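Local atomic coordinates of arylamine n-acetyltransferase (PDB entry 1W5R), a protein that catalyses the transfer of an acetyl group, in this family typically from acetyl-coenzyme A, to arylamines through a catalytic triad. Residues Q136-S140 against T152-Y157; I142-G147 against R158-H162; L211-V215 against I252-I258; L224-L229 against I240-S244. The protein carries 1 engineered substitution. All coordinates share one frame; numbering follows the deposited sequence.

Contact 1. Residues Q136-S140 against T152-Y157; sequences QTLTS and TRHEPY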
loop_
_atom_site.group_PDB
_atom_site.type_symbol
_atom_site.label_atom_id
_atom_site.label_comp_id
_atom_site.label_asym_id
_atom_site.label_seq_id
_atom_site.Cartn_x
_atom_site.Cartn_y
_atom_site.Cartn_z
ATOM N N GLN A 136 15.347 6.615 4.087
ATOM C CA GLN A 136 16.262 6.700 2.948
ATOM C C GLN A 136 17.731 6.517 3.357
ATOM O O GLN A 136 18.636 6.897 2.616
ATOM C CB GLN A 136 16.053 8.022 2.185
ATOM C CG GLN A 136 16.622 8.050 0.758
ATOM C CD GLN A 136 16.087 6.933 -0.128
ATOM O OE1 GLN A 136 16.850 6.057 -0.600
ATOM N NE2 GLN A 136 14.795 6.939 -0.347
ATOM N N THR A 137 17.962 5.925 4.525
ATOM C CA THR A 137 19.344 5.747 4.996
ATOM C C THR A 137 20.124 4.781 4.107
ATOM O O THR A 137 19.540 3.859 3.496
ATOM C CB THR A 137 19.384 5.247 6.451
ATOM O OG1 THR A 137 20.628 5.642 7.054
ATOM C CG2 THR A 137 19.181 3.731 6.548
ATOM N N LEU A 138 21.437 4.985 4.040
ATOM C CA LEU A 138 22.318 4.039 3.343
ATOM C C LEU A 138 22.181 2.627 3.888
ATOM O O LEU A 138 22.156 2.425 5.099
ATOM C CB LEU A 138 23.775 4.455 3.477
ATOM C CG LEU A 138 24.342 5.431 2.446
ATOM C CD1 LEU A 138 25.705 5.938 2.874
ATOM C CD2 LEU A 138 24.457 4.775 1.074
ATOM N N THR A 139 22.093 1.658 2.971
ATOM C CA THR A 139 21.928 0.260 3.346
ATOM C C THR A 139 23.179 -0.570 3.071
ATOM O O THR A 139 23.180 -1.798 3.261
ATOM C CB THR A 139 20.718 -0.355 2.630
ATOM O OG1 THR A 139 20.929 -0.320 1.210
ATOM C CG2 THR A 139 19.423 0.411 3.020
ATOM N N SER A 140 24.238 0.121 2.659
ATOM C CA SER A 140 25.584 -0.450 2.545
ATOM C C SER A 140 26.548 0.614 3.013
ATOM O O SER A 140 26.248 1.799 2.919
ATOM C CB SER A 140 25.941 -0.741 1.073
ATOM O OG SER A 140 25.002 -1.583 0.452
ATOM N N THR A 152 24.510 0.050 -4.006
ATOM C CA THR A 152 24.261 -0.402 -2.633
ATOM C C THR A 152 23.302 -1.597 -2.683
ATOM O O THR A 152 22.957 -2.084 -3.778
ATOM C CB THR A 152 23.622 0.728 -1.772
ATOM O OG1 THR A 152 22.252 0.931 -2.163
ATOM C CG2 THR A 152 24.414 2.038 -1.910
ATOM N N ARG A 153 22.846 -2.054 -1.512
ATOM C CA ARG A 153 21.827 -3.113 -1.446
ATOM C C ARG A 153 20.493 -2.679 -2.057
ATOM O O ARG A 153 19.647 -3.520 -2.371
ATOM C CB ARG A 153 21.582 -3.598 -0.008
ATOM C CG ARG A 153 22.762 -4.238 0.692
ATOM C CD ARG A 153 22.332 -4.948 1.969
ATOM N NE ARG A 153 21.618 -4.071 2.904
ATOM C CZ ARG A 153 20.413 -4.314 3.423
ATOM N NH1 ARG A 153 19.726 -5.415 3.129
ATOM N NH2 ARG A 153 19.883 -3.441 4.264
ATOM N N HIS A 154 20.305 -1.369 -2.210
ATOM C CA HIS A 154 19.076 -0.803 -2.754
ATOM C C HIS A 154 19.435 0.097 -3.936
ATOM O O HIS A 154 19.913 -0.426 -4.951
ATOM C CB HIS A 154 18.256 -0.104 -1.650
ATOM C CG HIS A 154 17.879 -1.026 -0.531
ATOM N ND1 HIS A 154 16.596 -1.473 -0.315
ATOM C CD2 HIS A 154 18.652 -1.640 0.397
ATOM C CE1 HIS A 154 16.589 -2.294 0.727
ATOM N NE2 HIS A 154 17.826 -2.409 1.176
ATOM N N GLU A 155 19.249 1.412 -3.813
ATOM C CA GLU A 155 19.444 2.345 -4.937
ATOM C C GLU A 155 20.904 2.756 -5.040
ATOM O O GLU A 155 21.654 2.653 -4.068
ATOM C CB GLU A 155 18.614 3.635 -4.755
ATOM C CG GLU A 155 17.173 3.447 -4.392
ATOM C CD GLU A 155 16.941 3.412 -2.890
ATOM O OE1 GLU A 155 17.867 3.067 -2.125
ATOM O OE2 GLU A 155 15.804 3.690 -2.481
ATOM N N PRO A 156 21.315 3.248 -6.219
ATOM C CA PRO A 156 22.620 3.894 -6.306
ATOM C C PRO A 156 22.701 5.175 -5.458
ATOM O O PRO A 156 21.716 5.921 -5.348
ATOM C CB PRO A 156 22.745 4.259 -7.788
ATOM C CG PRO A 156 21.683 3.501 -8.491
ATOM C CD PRO A 156 20.616 3.170 -7.523
ATOM N N TYR A 157 23.866 5.403 -4.862
ATOM C CA TYR A 157 24.157 6.658 -4.151
ATOM C C TYR A 157 25.412 7.289 -4.738
ATOM O O TYR A 157 26.167 6.627 -5.453
ATOM C CB TYR A 157 24.361 6.436 -2.642
ATOM C CG TYR A 157 23.096 6.244 -1.825
ATOM C CD1 TYR A 157 22.217 5.185 -2.076
ATOM C CD2 TYR A 157 22.795 7.114 -0.771
ATOM C CE1 TYR A 157 21.055 4.999 -1.314
ATOM C CE2 TYR A 157 21.646 6.927 0.013
ATOM C CZ TYR A 157 20.782 5.882 -0.274
ATOM O OH TYR A 157 19.656 5.685 0.487
HETATM O O HOH W 1 21.229 2.175 0.281
#

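Contact 2. Residues I142-G147 against R158-H162; sequences IRLEAG and RLTRH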
loop_
_atom_site.group_PDB
_atom_site.type_symbol
_atom_site.label_atom_id
_atom_site.label_comp_id
_atom_site.label_asym_id
_atom_site.label_seq_id
_atom_site.Cartn_x
_atom_site.Cartn_y
_atom_site.Cartn_z
ATOM N N ILE A 142 29.619 2.792 1.874
ATOM C CA ILE A 142 30.143 3.174 0.557
ATOM C C ILE A 142 31.503 3.808 0.741
ATOM O O ILE A 142 31.842 4.240 1.843
ATOM C CB ILE A 142 29.186 4.108 -0.252
ATOM C CG1 ILE A 142 29.054 5.490 0.412
ATOM C CG2 ILE A 142 27.823 3.441 -0.466
ATOM C CD1 ILE A 142 28.275 6.508 -0.409
ATOM N N ARG A 143 32.302 3.838 -0.320
ATOM C CA ARG A 143 33.616 4.469 -0.225
ATOM C C ARG A 143 33.444 5.960 -0.018
ATOM O O ARG A 143 32.685 6.602 -0.724
ATOM C CB ARG A 143 34.476 4.177 -1.460
ATOM C CG ARG A 143 34.712 2.697 -1.717
ATOM C CD ARG A 143 35.807 2.459 -2.750
ATOM N NE ARG A 143 35.623 3.317 -3.920
ATOM C CZ ARG A 143 34.747 3.085 -4.897
ATOM N NH1 ARG A 143 33.957 2.020 -4.853
ATOM N NH2 ARG A 143 34.655 3.925 -5.920
ATOM N N LEU A 144 34.121 6.533 0.960
ATOM C CA LEU A 144 34.058 7.978 1.197
ATOM C C LEU A 144 35.014 8.611 0.170
ATOM O O LEU A 144 36.171 8.953 0.446
ATOM C CB LEU A 144 34.432 8.307 2.661
ATOM C CG LEU A 144 34.096 9.714 3.171
ATOM C CD1 LEU A 144 33.169 10.440 2.193
ATOM C CD2 LEU A 144 33.443 9.646 4.544
ATOM N N GLU A 145 34.497 8.708 -1.015
ATOM C CA GLU A 145 35.209 9.141 -2.185
ATOM C C GLU A 145 34.246 9.888 -3.096
ATOM O O GLU A 145 33.230 9.330 -3.528
ATOM C CB GLU A 145 35.809 7.922 -2.879
ATOM C CG GLU A 145 36.649 8.203 -4.110
ATOM C CD GLU A 145 36.814 6.991 -5.028
ATOM O OE1 GLU A 145 37.194 7.200 -6.206
ATOM O OE2 GLU A 145 36.575 5.860 -4.565
ATOM N N ALA A 146 34.550 11.148 -3.372
ATOM C CA ALA A 146 33.692 11.929 -4.234
ATOM C C ALA A 146 33.871 11.570 -5.685
ATOM O O ALA A 146 34.982 11.328 -6.155
ATOM C CB ALA A 146 33.947 13.430 -4.027
ATOM N N GLY A 147 32.759 11.540 -6.417
ATOM C CA GLY A 147 32.785 11.328 -7.864
ATOM C C GLY A 147 31.931 10.177 -8.372
ATOM O O GLY A 147 30.933 10.402 -9.065
ATOM N N ARG A 158 25.642 8.563 -4.432
ATOM C CA ARG A 158 26.822 9.268 -4.945
ATOM C C ARG A 158 27.280 10.361 -3.982
ATOM O O ARG A 158 26.458 11.157 -3.485
ATOM C CB ARG A 158 26.527 9.887 -6.318
ATOM C CG ARG A 158 27.752 10.480 -6.999
ATOM C CD ARG A 158 27.395 11.197 -8.282
ATOM N NE ARG A 158 28.591 11.707 -8.954
ATOM C CZ ARG A 158 28.634 12.813 -9.693
ATOM N NH1 ARG A 158 27.550 13.545 -9.884
ATOM N NH2 ARG A 158 29.779 13.189 -10.243
ATOM N N LEU A 159 28.590 10.405 -3.734
ATOM C CA LEU A 159 29.199 11.527 -3.031
ATOM C C LEU A 159 29.810 12.476 -4.046
ATOM O O LEU A 159 30.456 12.051 -5.007
ATOM C CB LEU A 159 30.283 11.061 -2.058
ATOM C CG LEU A 159 29.798 10.377 -0.779
ATOM C CD1 LEU A 159 30.933 9.613 -0.095
ATOM C CD2 LEU A 159 29.172 11.398 0.181
ATOM N N THR A 160 29.573 13.761 -3.851
ATOM C CA THR A 160 30.290 14.808 -4.583
ATOM C C THR A 160 30.857 15.768 -3.547
ATOM O O THR A 160 30.437 15.755 -2.383
ATOM C CB THR A 160 29.379 15.559 -5.568
ATOM O OG1 THR A 160 28.210 16.040 -4.890
ATOM C CG2 THR A 160 28.953 14.651 -6.715
ATOM N N ARG A 161 31.837 16.574 -3.929
ATOM C CA ARG A 161 32.366 17.538 -2.983
ATOM C C ARG A 161 32.801 18.841 -3.626
ATOM O O ARG A 161 33.222 18.872 -4.798
ATOM C CB ARG A 161 33.509 16.931 -2.164
ATOM C CG ARG A 161 34.830 16.755 -2.902
ATOM C CD ARG A 161 35.894 16.147 -1.994
ATOM N NE ARG A 161 37.151 15.927 -2.717
ATOM C CZ ARG A 161 38.081 16.860 -2.913
ATOM N NH1 ARG A 161 37.900 18.100 -2.476
ATOM N NH2 ARG A 161 39.187 16.546 -3.579
ATOM N N HIS A 162 32.667 19.910 -2.847
ATOM C CA HIS A 162 33.296 21.193 -3.123
ATOM C C HIS A 162 34.207 21.420 -1.934
ATOM O O HIS A 162 33.715 21.632 -0.819
ATOM C CB HIS A 162 32.232 22.284 -3.165
ATOM C CG HIS A 162 31.452 22.324 -4.443
ATOM N ND1 HIS A 162 30.587 23.352 -4.749
ATOM C CD2 HIS A 162 31.430 21.482 -5.504
ATOM C CE1 HIS A 162 30.060 23.138 -5.942
ATOM N NE2 HIS A 162 30.552 22.010 -6.420
HETATM O O HOH W 2 30.746 8.536 -4.497
HETATM O O HOH W 3 36.850 12.477 -2.410
#

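Contact 3. Residues L211-V215 against I252-I258; sequences LTVAV and IVNRFGI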
loop_
_atom_site.group_PDB
_atom_site.type_symbol
_atom_site.label_atom_id
_atom_site.label_comp_id
_atom_site.label_asym_id
_atom_site.label_seq_id
_atom_site.Cartn_x
_atom_site.Cartn_y
_atom_site.Cartn_z
ATOM N N LEU A 211 5.818 12.762 14.066
ATOM C CA LEU A 211 6.271 11.405 14.333
ATOM C C LEU A 211 6.888 10.806 13.078
ATOM O O LEU A 211 6.229 10.760 12.033
ATOM C CB LEU A 211 5.060 10.551 14.729
ATOM C CG LEU A 211 5.276 9.037 14.792
ATOM C CD1 LEU A 211 6.056 8.666 16.031
ATOM C CD2 LEU A 211 3.946 8.287 14.765
ATOM N N THR A 212 8.134 10.337 13.181
ATOM C CA THR A 212 8.784 9.621 12.079
ATOM C C THR A 212 9.281 8.282 12.597
ATOM O O THR A 212 10.004 8.227 13.601
ATOM C CB THR A 212 9.985 10.383 11.496
ATOM O OG1 THR A 212 9.539 11.611 10.922
ATOM C CG2 THR A 212 10.695 9.550 10.420
ATOM N N VAL A 213 8.876 7.209 11.921
ATOM C CA VAL A 213 9.325 5.858 12.247
ATOM C C VAL A 213 9.728 5.184 10.943
ATOM O O VAL A 213 9.039 5.323 9.933
ATOM C CB VAL A 213 8.210 5.045 12.978
ATOM C CG1 VAL A 213 8.734 3.681 13.420
ATOM C CG2 VAL A 213 7.690 5.803 14.188
ATOM N N ALA A 214 10.855 4.474 10.931
ATOM C CA ALA A 214 11.277 3.848 9.681
ATOM C C ALA A 214 12.060 2.571 9.916
ATOM O O ALA A 214 12.608 2.354 10.999
ATOM C CB ALA A 214 12.102 4.827 8.829
ATOM N N VAL A 215 12.101 1.721 8.899
ATOM C CA VAL A 215 12.941 0.523 8.950
ATOM C C VAL A 215 13.202 0.122 7.504
ATOM O O VAL A 215 12.434 0.489 6.611
ATOM C CB VAL A 215 12.285 -0.624 9.767
ATOM C CG1 VAL A 215 11.116 -1.276 9.000
ATOM C CG2 VAL A 215 13.336 -1.643 10.205
ATOM N N ILE A 252 3.366 0.873 14.937
ATOM C CA ILE A 252 4.585 1.110 15.708
ATOM C C ILE A 252 5.031 -0.165 16.443
ATOM O O ILE A 252 6.194 -0.553 16.394
ATOM C CB ILE A 252 4.386 2.296 16.678
ATOM C CG1 ILE A 252 4.370 3.622 15.904
ATOM C CG2 ILE A 252 5.469 2.319 17.766
ATOM C CD1 ILE A 252 3.964 4.829 16.748
ATOM N N VAL A 253 4.081 -0.832 17.087
ATOM C CA VAL A 253 4.392 -2.025 17.887
ATOM C C VAL A 253 4.654 -3.268 17.021
ATOM O O VAL A 253 5.631 -3.991 17.231
ATOM C CB VAL A 253 3.261 -2.312 18.909
ATOM C CG1 VAL A 253 3.569 -3.560 19.731
ATOM C CG2 VAL A 253 3.073 -1.128 19.828
ATOM N N ASN A 254 3.787 -3.492 16.043
ATOM C CA ASN A 254 3.764 -4.764 15.313
ATOM C C ASN A 254 4.415 -4.764 13.927
ATOM O O ASN A 254 4.915 -5.801 13.474
ATOM C CB ASN A 254 2.333 -5.307 15.268
ATOM C CG ASN A 254 1.797 -5.624 16.656
ATOM O OD1 ASN A 254 0.832 -5.021 17.114
ATOM N ND2 ASN A 254 2.451 -6.550 17.345
ATOM N N ARG A 255 4.401 -3.620 13.248
ATOM C CA ARG A 255 5.169 -3.471 12.016
ATOM C C ARG A 255 6.625 -3.118 12.335
ATOM O O ARG A 255 7.554 -3.710 11.777
ATOM C CB ARG A 255 4.567 -2.392 11.112
ATOM C CG ARG A 255 3.322 -2.782 10.312
ATOM C CD ARG A 255 3.016 -1.662 9.314
ATOM N NE ARG A 255 1.987 -2.000 8.333
ATOM C CZ ARG A 255 2.222 -2.305 7.059
ATOM N NH1 ARG A 255 3.464 -2.337 6.584
ATOM N NH2 ARG A 255 1.207 -2.585 6.253
ATOM N N PHE A 256 6.825 -2.153 13.234
ATOM C CA PHE A 256 8.163 -1.615 13.480
ATOM C C PHE A 256 8.892 -2.221 14.684
ATOM O O PHE A 256 10.073 -1.943 14.916
ATOM C CB PHE A 256 8.108 -0.085 13.566
ATOM C CG PHE A 256 7.810 0.585 12.252
ATOM C CD1 PHE A 256 6.556 1.138 12.001
ATOM C CD2 PHE A 256 8.788 0.669 11.264
ATOM C CE1 PHE A 256 6.280 1.780 10.779
ATOM C CE2 PHE A 256 8.528 1.284 10.049
ATOM C CZ PHE A 256 7.271 1.853 9.800
ATOM N N GLY A 257 8.189 -3.047 15.454
ATOM C CA GLY A 257 8.816 -3.794 16.548
ATOM C C GLY A 257 9.255 -2.976 17.750
ATOM O O GLY A 257 10.199 -3.359 18.452
ATOM N N ILE A 258 8.575 -1.856 17.995
ATOM C CA ILE A 258 8.921 -0.972 19.112
ATOM C C ILE A 258 8.020 -1.255 20.314
ATOM O O ILE A 258 6.788 -1.250 20.201
ATOM C CB ILE A 258 8.828 0.534 18.720
ATOM C CG1 ILE A 258 9.830 0.855 17.604
ATOM C CG2 ILE A 258 9.068 1.440 19.951
ATOM C CD1 ILE A 258 9.558 2.192 16.897
#

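Contact 4. Residues L224-L229 against I240-S244; sequences LRGRNL and IRFDS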
loop_
_atom_site.group_PDB
_atom_site.type_symbol
_atom_site.label_atom_id
_atom_site.label_comp_id
_atom_site.label_asym_id
_atom_site.label_seq_id
_atom_site.Cartn_x
_atom_site.Cartn_y
_atom_site.Cartn_z
ATOM N N LEU A 224 7.195 5.967 8.026
ATOM C CA LEU A 224 5.948 6.486 8.584
ATOM C C LEU A 224 6.168 7.926 9.028
ATOM O O LEU A 224 7.090 8.194 9.792
ATOM C CB LEU A 224 5.558 5.641 9.801
ATOM C CG LEU A 224 4.304 6.059 10.583
ATOM C CD1 LEU A 224 3.046 5.669 9.788
ATOM C CD2 LEU A 224 4.256 5.415 11.966
ATOM N N ARG A 225 5.350 8.849 8.525
ATOM C CA ARG A 225 5.278 10.192 9.077
ATOM C C ARG A 225 3.829 10.403 9.488
ATOM O O ARG A 225 2.929 10.357 8.640
ATOM C CB ARG A 225 5.723 11.250 8.055
ATOM C CG ARG A 225 5.671 12.708 8.540
ATOM C CD ARG A 225 6.646 12.946 9.696
ATOM N NE ARG A 225 6.515 14.310 10.215
ATOM C CZ ARG A 225 7.330 14.855 11.120
ATOM N NH1 ARG A 225 8.349 14.159 11.612
ATOM N NH2 ARG A 225 7.118 16.106 11.524
ATOM N N GLY A 226 3.591 10.595 10.778
ATOM C CA GLY A 226 2.205 10.750 11.245
ATOM C C GLY A 226 1.372 9.519 10.879
ATOM O O GLY A 226 1.755 8.387 11.186
ATOM N N ARG A 227 0.222 9.730 10.221
ATOM C CA ARG A 227 -0.661 8.627 9.802
ATOM C C ARG A 227 -0.259 7.943 8.490
ATOM O O ARG A 227 -0.870 6.937 8.092
ATOM C CB ARG A 227 -2.091 9.150 9.626
ATOM C CG ARG A 227 -2.237 10.046 8.414
ATOM C CD ARG A 227 -3.704 10.335 8.104
ATOM N NE ARG A 227 -4.284 11.377 8.944
ATOM C CZ ARG A 227 -5.363 11.231 9.718
ATOM N NH1 ARG A 227 -5.986 10.059 9.819
ATOM N NH2 ARG A 227 -5.804 12.281 10.404
ATOM N N ASN A 228 0.767 8.484 7.828
ATOM C CA ASN A 228 1.124 8.091 6.472
ATOM C C ASN A 228 2.361 7.209 6.420
ATOM O O ASN A 228 3.474 7.662 6.721
ATOM C CB ASN A 228 1.351 9.341 5.627
ATOM C CG ASN A 228 0.103 10.197 5.514
ATOM O OD1 ASN A 228 -0.941 9.738 5.047
ATOM N ND2 ASN A 228 0.208 11.449 5.945
ATOM N N LEU A 229 2.157 5.959 6.032
ATOM C CA LEU A 229 3.235 5.004 5.863
ATOM C C LEU A 229 3.588 4.869 4.391
ATOM O O LEU A 229 2.774 4.399 3.583
ATOM C CB LEU A 229 2.849 3.654 6.461
ATOM C CG LEU A 229 3.772 2.466 6.214
ATOM C CD1 LEU A 229 5.173 2.752 6.769
ATOM C CD2 LEU A 229 3.211 1.206 6.851
ATOM N N ILE A 240 0.169 3.957 2.677
ATOM C CA ILE A 240 -0.837 3.466 3.601
ATOM C C ILE A 240 -1.241 4.620 4.515
ATOM O O ILE A 240 -0.399 5.203 5.224
ATOM C CB ILE A 240 -0.312 2.236 4.393
ATOM C CG1 ILE A 240 0.039 1.101 3.424
ATOM C CG2 ILE A 240 -1.319 1.789 5.446
ATOM C CD1 ILE A 240 1.021 0.083 3.961
ATOM N N ARG A 241 -2.522 4.973 4.489
ATOM C CA ARG A 241 -3.028 6.066 5.320
ATOM C C ARG A 241 -3.875 5.496 6.451
ATOM O O ARG A 241 -4.970 4.970 6.229
ATOM C CB ARG A 241 -3.837 7.061 4.477
ATOM C CG ARG A 241 -4.344 8.275 5.247
ATOM C CD ARG A 241 -5.335 9.106 4.420
ATOM N NE ARG A 241 -5.790 10.288 5.153
ATOM C CZ ARG A 241 -6.748 10.286 6.087
ATOM N NH1 ARG A 241 -7.363 9.164 6.442
ATOM N NH2 ARG A 241 -7.077 11.421 6.680
ATOM N N PHE A 242 -3.363 5.594 7.670
ATOM C CA PHE A 242 -4.084 5.120 8.842
ATOM C C PHE A 242 -5.195 6.075 9.246
ATOM O O PHE A 242 -5.089 7.295 9.094
ATOM C CB PHE A 242 -3.086 4.907 9.985
ATOM C CG PHE A 242 -2.120 3.793 9.720
ATOM C CD1 PHE A 242 -0.747 4.053 9.548
ATOM C CD2 PHE A 242 -2.570 2.479 9.587
ATOM C CE1 PHE A 242 0.140 3.011 9.281
ATOM C CE2 PHE A 242 -1.686 1.437 9.335
ATOM C CZ PHE A 242 -0.325 1.706 9.174
ATOM N N ASP A 243 -6.287 5.491 9.734
ATOM C CA ASP A 243 -7.466 6.252 10.101
ATOM C C ASP A 243 -7.262 7.122 11.336
ATOM O O ASP A 243 -7.740 8.257 11.369
ATOM C CB ASP A 243 -8.641 5.311 10.360
ATOM C CG ASP A 243 -9.366 4.907 9.093
ATOM O OD1 ASP A 243 -8.999 5.373 7.989
ATOM O OD2 ASP A 243 -10.322 4.115 9.220
ATOM N N SER A 244 -6.547 6.576 12.325
ATOM C CA SER A 244 -6.449 7.168 13.670
ATOM C C SER A 244 -5.136 6.794 14.367
ATOM O O SER A 244 -4.369 5.956 13.881
ATOM C CB SER A 244 -7.625 6.696 14.549
ATOM O OG SER A 244 -7.414 5.349 14.962
HETATM O O HOH W 4 -2.887 11.522 4.360
#

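Contact 1. Residues Q136-S140 against T152-Y157
Arg153 takes hold of two consecutive residues on the facing chain at once, although neither partner segment is a regular strand where they meet. Its backbone N donates to Ser140 OG at 3.0 Å, and its side chain swings round so that NE gives a nearly straight bond (164°) to Thr139 O at 2.8 Å. These are two loops of the second, beta-barrel domain of the arylamine N-acetyltransferase fold, and the two bonds tie them together without strand pairing between them. A bend at chi3 (-56°) brings the edge of the guanidinium to the carbonyl, which lies in the guanidinium plane. NH1 of the same group forms a salt bridge with Asp218, so the flat group is fixed by partners on two loops.

At the other end, Tyr157 OH donates to Gln136 O over 2.7 Å, meeting the carbonyl from above its plane. The ring suits this buried place because it serves both a polar and an apolar partner: while the hydroxyl satisfies a main-chain oxygen, Leu138 CD2 sits over one face, 3.5 Å from the ring centroid, in a CH-pi contact. Glu155 turns its charge to Arg221 of strand 220-225.

Between the two ends Thr152 acts as a polar junction. Its OG1 accepts from His154 N at 3.0 Å, an ST turn, and donates to Glu155 O at 2.6 Å. The same oxygen also accepts from a water 2.9 Å away, and that water takes the N-H of Thr139 at 2.9 Å.

Contact 2. Residues I142-G147 against R158-H162
Leu159 points into the curve made by residues 142-147, and its CD1 is met obliquely by two aliphatic side chains. Leu144 CD1 comes to 3.3 Å from Leu159 CD1, tight for two methyls, and Leu144 chi2 is nearly eclipsed at 12°, a sign of strain. Ile142 CD1 lies 4.1 Å from Leu159 CD1. Branched aliphatic residues suit this spot, also lined by Leu128 of strand 127-129 and Phe182 of strand 175-182.

Strand 142-143 is at one end of the curled antiparallel sheet and strand 157-162 near the other; their packing draws the two ends together, in keeping with the beta barrel of this family's second domain. An inverse gamma turn centred on Leu144 sends the chain back, and Gly147 N donates to Leu159 O at 2.7 Å.

Arg158, extended as far as NE with CG anti to the backbone N (chi1 -172°), carries NE to Gly147 O at 2.7 Å; NH2 adds a weak bond to the same oxygen. Thr160 CG2 covers one guanidinium face. At the phi of Gly147 (125°) a CB would press on the preceding carbonyl O, hence glycine. The small Ala146 points at the facing strand, its CB resting 3.6 Å from Arg161 CG.

Contact 3. Residues L211-V215 against I252-I258
The CH-pi contact is between Val213 and Phe256. Val213 CG1 lies over one face of the Phe256 ring, 3.6 Å from its centroid and displaced toward the CG side. Placing CG1 anti to the backbone N (chi1 -175°) turns that methyl onto the ring, while Val213 CG2 is left to meet Ile252 CG1 at 4.3 Å. A beta-branched valine suits the strand because it offers two methyls to different neighbours.

The remaining contacts between side chains are apolar. Val215 CG1 crosses obliquely beside the ring, 3.8 Å from Phe256 CD2. Leu211 and Ile252 reach toward each other tip to tip, CD2 of the leucine 4.0 Å from CD1 of the isoleucine. Ile258 CD1 reaches Val213 CG1 at 3.9 Å, so this methyl touches both the ring and the isoleucine. Tyr222 and Leu224 of the next strand also border this core.

Backbone bonding shapes the second segment. The helix widens into a pi-type turn at 252-255, and Ile258 N donates to Ile252 O, six residues back, at 3.2 Å, closing the loop that follows. Gly257, with its positive phi of 70°, lets the chain reverse so that Phe256 and Ile258 both face the strand.

Alternate strand residues, Leu211, Val213 and Val215, thus meet the C-terminal part of helix 245-255 and the loop after it, a helix-on-sheet packing within the third, alpha/beta domain of the acetyltransferase fold.

Contact 4. Residues L224-L229 against I240-S244
A turn at chi3 (80°) folds the Arg227 side chain alongside the extended Arg241, whose CG is anti to the backbone N (chi1 -177°). The two guanidinium groups point the same way and stack, centres 4.0 Å and planes 9° apart. The like charges are probably tolerated because Arg227 NH2 forms a salt bridge with Asp277 and NH1 donates to two backbone oxygens: Phe242 O, in the carbonyl plane, and Asp243 O, from above its plane, each 3.0 Å from NH1.

The stack lies at the open end of the beta hairpin of strands 228-233 and 236-242. Leu229 N donates to Ile240 O and Ile240 N to Leu229 O, both at 2.8 Å, a hydrogen-bonded antiparallel pair. Phe242 N continues the pattern to Arg227 O at 2.9 Å. A type II' turn, Arg225 to Asn228, makes a tight hairpin of strands 220-225 and 228-233; Gly226 suits its positive-phi corner.

Leu229 CD2 and Ile240 CD1 lie side by side at 3.8 Å on the face covered by Arg255. Leu224 CD1 meets the edge of the Phe242 ring, 4.0 Å from its CE1. Residues 240-242 pair antiparallel with a strand of the second subunit, whose Arg173 bridges to Asp243 OD1.

In the fold
The four contacts fall into two pairs. Contacts 1 and 2 interlock along the chain and share the barrel domain: their centres are 14 Å apart, and Thr152 CG2 of contact 1 packs 4.0 Å from Ile142 CG2 of contact 2. Contacts 3 and 4 lie 11 Å apart between centres and both reach the same sheet, joined by a probable hydrogen bond between Val213 O and Leu224 N at 2.7 Å. Contact 1 is the nearer to this second pair, about 20 and 24 Å between centres from contacts 3 and 4, against about 31 and 35 Å for contact 2. The engineered glutamine that replaces the triad cysteine belongs to none of the segments.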